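Local coordinates for histone acetyltransferase HPA2 and related acetyltransferases (Corynebacterium glutamicum ATCC 13032, PDB 2QEC), which probably transfers an acyl group to an acceptor, as an acetyltransferase of the GCN5-related (GNAT) type, at residues A[118-122]-A[159-163]. The protein carries 1 engineered substitution. Residues are numbered along the deposited sequence; the frame is centred on the assembly and turned at random.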
loop_
_atom_site.group_PDB
_atom_site.type_symbol
_atom_site.label_atom_id
_atom_site.label_comp_id
_atom_site.label_asym_id
_atom_site.label_seq_id
_atom_site.Cartn_x
_atom_site.Cartn_y
_atom_site.Cartn_z
ATOM N N ARG A 118 -9.730 7.247 -1.532
ATOM C CA ARG A 118 -8.518 7.992 -1.126
ATOM C C ARG A 118 -7.416 7.166 -0.428
ATOM O O ARG A 118 -6.201 7.478 -0.531
ATOM C CB ARG A 118 -8.891 9.212 -0.256
ATOM N N PHE A 119 -7.813 6.086 0.227
ATOM C CA PHE A 119 -6.867 5.242 0.964
ATOM C C PHE A 119 -6.398 4.025 0.169
ATOM O O PHE A 119 -5.522 3.304 0.626
ATOM C CB PHE A 119 -7.512 4.821 2.278
ATOM C CG PHE A 119 -7.693 5.957 3.237
ATOM C CD1 PHE A 119 -6.654 6.374 4.039
ATOM C CD2 PHE A 119 -8.911 6.632 3.327
ATOM C CE1 PHE A 119 -6.795 7.416 4.915
ATOM C CE2 PHE A 119 -9.054 7.699 4.208
ATOM C CZ PHE A 119 -7.999 8.081 5.012
ATOM N N HIS A 120 -6.946 3.816 -1.032
ATOM C CA HIS A 120 -6.463 2.797 -1.933
ATOM C C HIS A 120 -5.080 3.176 -2.452
ATOM O O HIS A 120 -4.861 4.285 -2.938
ATOM C CB HIS A 120 -7.352 2.595 -3.161
ATOM C CG HIS A 120 -8.731 2.118 -2.850
ATOM N ND1 HIS A 120 -9.342 1.090 -3.544
ATOM C CD2 HIS A 120 -9.641 2.551 -1.942
ATOM C CE1 HIS A 120 -10.548 0.897 -3.061
ATOM N NE2 HIS A 120 -10.762 1.768 -2.095
ATOM N N PRO A 121 -4.155 2.248 -2.383
ATOM C CA PRO A 121 -2.852 2.521 -3.007
ATOM C C PRO A 121 -2.965 2.887 -4.505
ATOM O O PRO A 121 -3.901 2.493 -5.193
ATOM C CB PRO A 121 -2.055 1.231 -2.736
ATOM C CG PRO A 121 -2.794 0.594 -1.532
ATOM C CD PRO A 121 -4.217 0.914 -1.765
ATOM N N LYS A 122 -2.063 3.737 -4.984
ATOM C CA LYS A 122 -2.196 4.276 -6.335
ATOM C C LYS A 122 -1.491 3.368 -7.318
ATOM O O LYS A 122 -0.588 3.779 -8.036
ATOM C CB LYS A 122 -1.603 5.682 -6.411
ATOM C CG LYS A 122 -2.222 6.668 -5.421
ATOM C CD LYS A 122 -3.664 7.020 -5.801
ATOM C CE LYS A 122 -4.220 8.209 -4.984
ATOM N NZ LYS A 122 -5.662 8.456 -5.315
ATOM N N ILE A 159 -4.867 -7.142 -4.706
ATOM C CA ILE A 159 -6.191 -6.949 -4.160
ATOM C C ILE A 159 -6.101 -6.003 -2.934
ATOM O O ILE A 159 -5.264 -6.193 -2.069
ATOM C CB ILE A 159 -6.792 -8.271 -3.707
ATOM C CG1 ILE A 159 -6.639 -9.340 -4.798
ATOM C CG2 ILE A 159 -8.288 -8.063 -3.350
ATOM C CD1 ILE A 159 -7.268 -10.731 -4.428
ATOM N N TYR A 160 -7.005 -5.020 -2.886
ATOM C CA TYR A 160 -7.265 -4.156 -1.717
ATOM C C TYR A 160 -8.619 -4.505 -1.067
ATOM O O TYR A 160 -9.566 -4.832 -1.758
ATOM C CB TYR A 160 -7.247 -2.677 -2.192
ATOM C CG TYR A 160 -7.556 -1.626 -1.137
ATOM C CD1 TYR A 160 -6.602 -1.193 -0.268
ATOM C CD2 TYR A 160 -8.850 -1.117 -0.990
ATOM C CE1 TYR A 160 -6.892 -0.230 0.729
ATOM C CE2 TYR A 160 -9.157 -0.176 -0.000
ATOM C CZ TYR A 160 -8.136 0.281 0.846
ATOM O OH TYR A 160 -8.396 1.218 1.830
ATOM N N LEU A 161 -8.676 -4.479 0.261
ATOM C CA LEU A 161 -9.893 -4.523 0.999
ATOM C C LEU A 161 -9.728 -3.757 2.316
ATOM O O LEU A 161 -8.641 -3.352 2.709
ATOM C CB LEU A 161 -10.348 -5.983 1.250
ATOM C CG LEU A 161 -9.385 -6.922 2.000
ATOM C CD1 LEU A 161 -9.390 -6.666 3.515
ATOM C CD2 LEU A 161 -9.760 -8.342 1.745
ATOM N N GLU A 162 -10.842 -3.536 2.995
ATOM C CA GLU A 162 -10.868 -2.880 4.300
ATOM C C GLU A 162 -11.552 -3.780 5.272
ATOM O O GLU A 162 -12.753 -4.006 5.139
ATOM C CB GLU A 162 -11.595 -1.563 4.158
ATOM C CG GLU A 162 -10.704 -0.538 3.432
ATOM C CD GLU A 162 -11.464 0.633 2.820
ATOM O OE1 GLU A 162 -12.687 0.668 2.968
ATOM O OE2 GLU A 162 -10.819 1.547 2.235
ATOM N N ALA A 163 -10.805 -4.346 6.218
ATOM C CA ALA A 163 -11.377 -5.352 7.134
ATOM C C ALA A 163 -12.037 -4.659 8.326
ATOM O O ALA A 163 -11.496 -3.710 8.892
ATOM C CB ALA A 163 -10.296 -6.344 7.590
HETATM O O HOH W 1 -12.746 2.253 -0.576
#
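The imidazole of His120 lies over one face of the Tyr160 phenol, with ring centroids 4.0 Å apart and planes inclined at 35°. Tyr160 CE2 sits over the centre of the imidazole and approaches His120 NE2 to 3.3 Å, whereas His120 CG is offset toward the rim of the phenol. His120 CA adds a CH-pi contact over the phenol. Pro121 CD packs obliquely against the same ring, 3.5 Å from Tyr160 CD1. With CG anti to the backbone N (chi1 177°), Tyr160 extends from strand 159-163 toward the loop, and its OH makes a very short hydrogen bond of 2.5 Å to Glu162 OE2, which lies at the edge of the phenol, in its plane. His120 ND1 is hydrogen-bonded to His125 NE2, while His120 NE2 lies 2.5 Å from a water oxygen in the plane of the imidazole. The loop before strand 126-133 thus packs on strand 159-163, which lies between strands 126-133 and 192-197; Ala194 of the adjacent strand 192-197 and Ile183 of the outermost strand 178-183 also touch Tyr160. Between the segments the direct contact is aromatic and apolar; the water bridges His120 and Glu162, weakly on the Glu162 side, and Tyr160 OH is held within its own strand.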